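Local coordinates for protein OBCA, Oxalate Biosynthetic Component A (Burkholderia glumae, PDB 4NNB) that belongs to the Oxalate Biosynthetic Component A family and has a TIM-barrel domain that holds a magnesium ion and an oxaloacetate ion, at residues R436-A439 against V443-I446; S5-A10 against D521-G526. All coordinates share one frame; numbering follows the deposited sequence.

Contact 1: R436-A439 against V443-I446; sequences RLRA and VSKI
Arg438 and Ser444 mark the closest backbone approach between the last turns of helix 416-440 and the start of strand 444-449, their CA atoms 6.8 Å apart; the chain needs only a short turn to pass from one to the other. From the strand, Ser444 and Ile446 direct their CB atoms toward the helix, while Lys445 between them turns away.

Arg438 carries the polar contact. Its CB does not aim at the strand, but a bend at chi2 (-68°) swings the chain round, and the guanidinium comes to lie beside Ser444. There NH1 donates to Ser444 OG over 3.2 Å, a somewhat bent bond (146° at the hydrogen) whose acceptor is slightly tilted from the guanidinium plane. Ser444 O sits at the edge of the same group, near its plane, and CD1 of Ile446 lies over one face, offset toward its rim, 3.8 Å from Arg438 NE. Asp468 forms a salt bridge with NH2 and accepts a hydrogen bond from the backbone N of Ile446, while the hydroxyl of Ser444 is further bonded to Phe441 O in the connecting turn. The same methyl of Ile446 meets Leu437, CD1 to CB, at 3.8 Å, and so divides its contacts between neighbouring helical residues.

Both Leu437 and Ile446 continue onto Leu377 of strand 373-378, the parallel neighbour of strand 444-449. The arrangement is the helix-to-strand half of a beta-alpha-beta connection, enlarged by extra strands and a second helix, with helix 416-440 outside a TIM barrel.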
ATOM      1  N   ARG A 436       2.940 -15.972 -22.361  1.00 30.97           N
ATOM      2  CA  ARG A 436       2.498 -15.104 -23.459  1.00 31.17           C
ATOM      3  C   ARG A 436       3.406 -13.894 -23.552  1.00 30.01           C
ATOM      4  O   ARG A 436       3.814 -13.499 -24.639  1.00 28.51           O
ATOM      5  CB  ARG A 436       1.048 -14.654 -23.275  1.00 35.67           C
ATOM      6  CG  ARG A 436       0.005 -15.723 -23.589  1.00 40.76           C
ATOM      7  CD  ARG A 436      -1.395 -15.127 -23.529  1.00 40.13           C
ATOM      8  NE  ARG A 436      -1.634 -14.191 -24.627  1.00 43.66           N
ATOM      9  CZ  ARG A 436      -2.615 -13.294 -24.637  1.00 39.72           C
ATOM     10  NH1 ARG A 436      -3.436 -13.201 -23.598  1.00 38.31           N
ATOM     11  NH2 ARG A 436      -2.767 -12.485 -25.675  1.00 39.35           N
ATOM     12  N   LEU A 437       3.743 -13.317 -22.402  1.00 29.38           N
ATOM     13  CA  LEU A 437       4.616 -12.146 -22.389  1.00 28.18           C
ATOM     14  C   LEU A 437       6.022 -12.500 -22.884  1.00 30.54           C
ATOM     15  O   LEU A 437       6.613 -11.752 -23.678  1.00 28.12           O
ATOM     16  CB  LEU A 437       4.639 -11.491 -20.989  1.00 26.05           C
ATOM     17  CG  LEU A 437       3.313 -10.908 -20.461  1.00 27.50           C
ATOM     18  CD1 LEU A 437       3.444 -10.425 -19.005  1.00 25.03           C
ATOM     19  CD2 LEU A 437       2.820  -9.772 -21.350  1.00 26.37           C
ATOM     20  N   ARG A 438       6.553 -13.642 -22.438  1.00 29.40           N
ATOM     21  CA  ARG A 438       7.895 -14.070 -22.855  1.00 32.80           C
ATOM     22  C   ARG A 438       7.952 -14.400 -24.346  1.00 27.31           C
ATOM     23  O   ARG A 438       8.954 -14.145 -24.999  1.00 30.94           O
ATOM     24  CB  ARG A 438       8.357 -15.307 -22.078  1.00 32.99           C
ATOM     25  CG  ARG A 438       8.446 -15.137 -20.584  1.00 35.18           C
ATOM     26  CD  ARG A 438       9.544 -14.204 -20.198  1.00 33.62           C
ATOM     27  NE  ARG A 438       9.907 -14.399 -18.799  1.00 33.59           N
ATOM     28  CZ  ARG A 438      10.710 -13.590 -18.123  1.00 36.33           C
ATOM     29  NH1 ARG A 438      11.222 -12.516 -18.716  1.00 27.60           N
ATOM     30  NH2 ARG A 438      10.983 -13.852 -16.846  1.00 35.20           N
ATOM     31  N   ALA A 439       6.877 -14.979 -24.867  1.00 33.48           N
ATOM     32  CA  ALA A 439       6.828 -15.342 -26.280  1.00 33.35           C
ATOM     33  C   ALA A 439       6.829 -14.080 -27.143  1.00 34.68           C
ATOM     34  O   ALA A 439       7.511 -14.020 -28.170  1.00 31.93           O
ATOM     35  CB  ALA A 439       5.597 -16.217 -26.575  1.00 33.48           C
ATOM     36  N   VAL A 443      13.156 -10.381 -25.045  1.00 31.67           N
ATOM     37  CA  VAL A 443      14.002  -9.588 -24.169  1.00 33.52           C
ATOM     38  C   VAL A 443      13.074  -8.792 -23.260  1.00 32.23           C
ATOM     39  O   VAL A 443      12.594  -7.719 -23.629  1.00 27.45           O
ATOM     40  CB  VAL A 443      14.925  -8.641 -24.951  1.00 31.69           C
ATOM     41  CG1 VAL A 443      15.957  -8.021 -24.017  1.00 30.86           C
ATOM     42  CG2 VAL A 443      15.635  -9.405 -26.066  1.00 41.40           C
ATOM     43  N   SER A 444      12.807  -9.339 -22.083  1.00 27.24           N
ATOM     44  CA  SER A 444      11.840  -8.743 -21.170  1.00 28.00           C
ATOM     45  C   SER A 444      12.187  -9.042 -19.731  1.00 33.07           C
ATOM     46  O   SER A 444      12.948  -9.976 -19.452  1.00 29.99           O
ATOM     47  CB  SER A 444      10.450  -9.296 -21.448  1.00 29.12           C
ATOM     48  OG  SER A 444      10.392 -10.693 -21.192  1.00 32.96           O
ATOM     49  N   LYS A 445      11.615  -8.255 -18.819  1.00 29.56           N
ATOM     50  CA  LYS A 445      11.781  -8.474 -17.384  1.00 28.11           C
ATOM     51  C   LYS A 445      10.413  -8.378 -16.737  1.00 31.92           C
ATOM     52  O   LYS A 445       9.718  -7.368 -16.890  1.00 29.49           O
ATOM     53  CB  LYS A 445      12.730  -7.430 -16.786  1.00 29.26           C
ATOM     54  CG  LYS A 445      14.156  -7.481 -17.351  1.00 30.67           C
ATOM     55  CD  LYS A 445      14.827  -8.819 -17.041  1.00 31.73           C
ATOM     56  CE  LYS A 445      16.218  -8.907 -17.674  1.00 37.18           C
ATOM     57  NZ  LYS A 445      16.779 -10.294 -17.537  1.00 37.34           N
ATOM     58  N   ILE A 446      10.017  -9.433 -16.031  1.00 26.12           N
ATOM     59  CA  ILE A 446       8.688  -9.497 -15.457  1.00 23.34           C
ATOM     60  C   ILE A 446       8.794  -9.603 -13.935  1.00 32.35           C
ATOM     61  O   ILE A 446       9.458 -10.510 -13.398  1.00 25.45           O
ATOM     62  CB  ILE A 446       7.913 -10.697 -16.024  1.00 25.70           C
ATOM     63  CG1 ILE A 446       7.877 -10.623 -17.564  1.00 25.90           C
ATOM     64  CG2 ILE A 446       6.496 -10.774 -15.447  1.00 24.09           C
ATOM     65  CD1 ILE A 446       7.187 -11.817 -18.219  1.00 28.49           C
TER

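Contact 2: S5-A10 against D521-G526; sequences SLYITA and DMFGLG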
ATOM      1  N   SER A   5      18.433 -14.247 -11.192  1.00 58.88           N
ATOM      2  CA  SER A   5      18.773 -13.109 -10.345  1.00 52.10           C
ATOM      3  C   SER A   5      17.533 -12.223 -10.303  1.00 46.91           C
ATOM      4  O   SER A   5      16.730 -12.247 -11.237  1.00 46.48           O
ATOM      5  CB  SER A   5      19.949 -12.322 -10.923  1.00 50.00           C
ATOM      6  OG  SER A   5      21.165 -13.029 -10.773  1.00 56.03           O
ATOM      7  N   LEU A   6      17.356 -11.459  -9.228  1.00 40.67           N
ATOM      8  CA  LEU A   6      16.137 -10.659  -9.093  1.00 39.25           C
ATOM      9  C   LEU A   6      16.381  -9.226  -8.636  1.00 36.47           C
ATOM     10  O   LEU A   6      17.365  -8.928  -7.950  1.00 34.75           O
ATOM     11  CB  LEU A   6      15.140 -11.337  -8.154  1.00 36.33           C
ATOM     12  CG  LEU A   6      14.439 -12.595  -8.659  1.00 41.23           C
ATOM     13  CD1 LEU A   6      15.206 -13.840  -8.258  1.00 44.67           C
ATOM     14  CD2 LEU A   6      13.036 -12.654  -8.105  1.00 33.66           C
ATOM     15  N   TYR A   7      15.483  -8.327  -9.023  1.00 31.14           N
ATOM     16  CA  TYR A   7      15.537  -6.985  -8.467  1.00 28.80           C
ATOM     17  C   TYR A   7      14.266  -6.716  -7.666  1.00 29.01           C
ATOM     18  O   TYR A   7      13.194  -7.223  -7.997  1.00 28.38           O
ATOM     19  CB  TYR A   7      15.806  -5.917  -9.538  1.00 28.17           C
ATOM     20  CG  TYR A   7      14.748  -5.785 -10.613  1.00 32.53           C
ATOM     21  CD1 TYR A   7      13.756  -4.813 -10.525  1.00 33.81           C
ATOM     22  CD2 TYR A   7      14.756  -6.612 -11.730  1.00 32.57           C
ATOM     23  CE1 TYR A   7      12.786  -4.681 -11.518  1.00 32.90           C
ATOM     24  CE2 TYR A   7      13.794  -6.495 -12.718  1.00 31.63           C
ATOM     25  CZ  TYR A   7      12.814  -5.523 -12.610  1.00 35.60           C
ATOM     26  OH  TYR A   7      11.857  -5.400 -13.597  1.00 39.06           O
ATOM     27  N   ILE A   8      14.408  -5.954  -6.588  1.00 30.49           N
ATOM     28  CA  ILE A   8      13.274  -5.629  -5.741  1.00 27.54           C
ATOM     29  C   ILE A   8      12.806  -4.240  -6.108  1.00 25.83           C
ATOM     30  O   ILE A   8      13.606  -3.308  -6.184  1.00 25.84           O
ATOM     31  CB  ILE A   8      13.635  -5.679  -4.237  1.00 24.38           C
ATOM     32  CG1 ILE A   8      14.040  -7.110  -3.846  1.00 26.86           C
ATOM     33  CG2 ILE A   8      12.458  -5.182  -3.367  1.00 21.10           C
ATOM     34  CD1 ILE A   8      14.687  -7.237  -2.454  1.00 31.17           C
ATOM     35  N   THR A   9      11.507  -4.120  -6.370  1.00 23.42           N
ATOM     36  CA  THR A   9      10.882  -2.809  -6.480  1.00 23.19           C
ATOM     37  C   THR A   9      10.230  -2.414  -5.153  1.00 22.60           C
ATOM     38  O   THR A   9       9.431  -3.162  -4.600  1.00 22.80           O
ATOM     39  CB  THR A   9       9.821  -2.769  -7.617  1.00 21.66           C
ATOM     40  OG1 THR A   9      10.481  -2.910  -8.887  1.00 21.74           O
ATOM     41  CG2 THR A   9       9.070  -1.419  -7.601  1.00 19.90           C
ATOM     42  N   ALA A  10      10.577  -1.239  -4.637  1.00 20.87           N
ATOM     43  CA  ALA A  10       9.877  -0.694  -3.474  1.00 23.97           C
ATOM     44  C   ALA A  10       8.726   0.202  -3.942  1.00 23.27           C
ATOM     45  O   ALA A  10       8.904   1.026  -4.830  1.00 23.17           O
ATOM     46  CB  ALA A  10      10.831   0.107  -2.627  1.00 22.32           C
ATOM     47  N   ASP A 521      22.403  -0.558 -15.604  1.00 37.35           N
ATOM     48  CA  ASP A 521      23.322  -0.954 -16.647  1.00 38.99           C
ATOM     49  C   ASP A 521      22.730  -2.053 -17.519  1.00 38.72           C
ATOM     50  O   ASP A 521      22.731  -1.954 -18.745  1.00 41.52           O
ATOM     51  CB  ASP A 521      24.655  -1.405 -16.068  1.00 40.42           C
ATOM     52  CG  ASP A 521      25.617  -1.813 -17.147  1.00 48.79           C
ATOM     53  OD1 ASP A 521      26.103  -0.910 -17.863  1.00 46.28           O
ATOM     54  OD2 ASP A 521      25.849  -3.028 -17.309  1.00 52.23           O
ATOM     55  N   MET A 522      22.201  -3.088 -16.884  1.00 34.69           N
ATOM     56  CA  MET A 522      21.694  -4.234 -17.620  1.00 40.56           C
ATOM     57  C   MET A 522      20.395  -3.966 -18.392  1.00 43.87           C
ATOM     58  O   MET A 522      20.117  -4.634 -19.383  1.00 48.94           O
ATOM     59  CB  MET A 522      21.523  -5.422 -16.679  1.00 41.57           C
ATOM     60  CG  MET A 522      22.847  -6.018 -16.220  1.00 45.76           C
ATOM     61  SD  MET A 522      22.785  -6.741 -14.560  1.00 60.98           S
ATOM     62  CE  MET A 522      21.693  -8.142 -14.798  1.00 44.57           C
ATOM     63  N   PHE A 523      19.600  -2.998 -17.954  1.00 37.57           N
ATOM     64  CA  PHE A 523      18.333  -2.744 -18.632  1.00 37.75           C
ATOM     65  C   PHE A 523      18.455  -1.569 -19.603  1.00 37.24           C
ATOM     66  O   PHE A 523      17.477  -1.195 -20.260  1.00 35.24           O
ATOM     67  CB  PHE A 523      17.199  -2.494 -17.623  1.00 36.85           C
ATOM     68  CG  PHE A 523      16.881  -3.683 -16.733  1.00 37.50           C
ATOM     69  CD1 PHE A 523      17.691  -4.824 -16.719  1.00 39.00           C
ATOM     70  CD2 PHE A 523      15.766  -3.654 -15.914  1.00 34.79           C
ATOM     71  CE1 PHE A 523      17.395  -5.906 -15.896  1.00 39.53           C
ATOM     72  CE2 PHE A 523      15.457  -4.729 -15.100  1.00 34.60           C
ATOM     73  CZ  PHE A 523      16.280  -5.858 -15.084  1.00 39.92           C
ATOM     74  N   GLY A 524      19.658  -0.998 -19.689  1.00 34.29           N
ATOM     75  CA  GLY A 524      19.909   0.181 -20.506  1.00 35.80           C
ATOM     76  C   GLY A 524      19.050   1.398 -20.181  1.00 39.46           C
ATOM     77  O   GLY A 524      18.549   2.062 -21.090  1.00 38.52           O
ATOM     78  N   LEU A 525      18.892   1.709 -18.895  1.00 39.77           N
ATOM     79  CA  LEU A 525      18.002   2.796 -18.469  1.00 43.01           C
ATOM     80  C   LEU A 525      18.718   4.144 -18.302  1.00 48.15           C
ATOM     81  O   LEU A 525      19.928   4.185 -18.084  1.00 48.68           O
ATOM     82  CB  LEU A 525      17.313   2.428 -17.149  1.00 36.50           C
ATOM     83  CG  LEU A 525      16.577   1.087 -17.063  1.00 37.50           C
ATOM     84  CD1 LEU A 525      16.197   0.756 -15.609  1.00 34.39           C
ATOM     85  CD2 LEU A 525      15.341   1.085 -17.962  1.00 33.25           C
ATOM     86  N   GLY A 526      17.965   5.241 -18.407  1.00 43.60           N
ATOM     87  CA  GLY A 526      18.485   6.565 -18.085  1.00 48.48           C
ATOM     88  C   GLY A 526      19.369   7.198 -19.145  1.00 51.75           C
ATOM     89  O   GLY A 526      20.198   8.066 -18.849  1.00 52.94           O
TER
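Tyr7, on strand 5-10, and Phe523, in the last turn of helix 516-523, bring their rings together although their CA atoms, the nearest such pair of the two segments, remain 11.4 Å apart. The side chains alone span this gap.

Starting from the strand, the CB of Tyr7 leads toward the helix, and the chi1 of 63° places CG between the backbone N and the carbonyl carbon. With chi2 at 97° the ring stands roughly crosswise to the CA-CB-CG plane, offering its CD2 and CE2 side to the phenylalanine. CD2 comes first, 3.8 Å from Phe523 CZ. One atom further on the approach tightens: Tyr7 CE2 lies 3.4 Å from Phe523 CE2 and almost equally near to CZ. Beyond it, Tyr7 CZ is 3.7 Å from Phe523 CE2, and at the tip OH remains within 4.0 Å of that same carbon while making a weak hydrogen bond to Ser447.

Phe523 therefore presents the rim formed by CE2 and CZ, and Tyr7 CE2 lies near the plane of the phenylalanine ring. With ring planes at 77° and centroids 5.2 Å apart, the pair is an offset edge-to-face stack, the edge of Phe523 directed at the face of Tyr7. A Schellman motif follows: Gly524, with positive phi, turns the chain out of the helix, and Phe523 O receives a hydrogen bond from Arg344.

Tyr7 also touches Val222 on the adjoining strand, and Phe523 rests on Pro372, just before strand 373-378. Tyr7 faces the inside of a TIM barrel, and the C-terminal helix covers the mouth at the N-terminal ends of the parallel strands, opposite the end where the magnesium ion lies.

Overall arrangement
Contact 1 and contact 2 have centres about 15 Å apart and meet the same curled sheet from different directions. Along the chain, contact 1 joins near neighbours and is nested inside the long loop closed by contact 2, which brings the first strand to the last helix. Lys445 bridges them: turned away from helix 416-440, it packs its CG 3.5 Å from Phe523 CZ and its CB 3.9 Å from Tyr7 OH. One short strand thus carries an outer helix on one side and an aromatic cluster on the other. Strands 5-10 and 444-449 both flank strand 469-472; contact 2 joins the chain's two ends at the barrel, while contact 1 holds an outer helix on one strand.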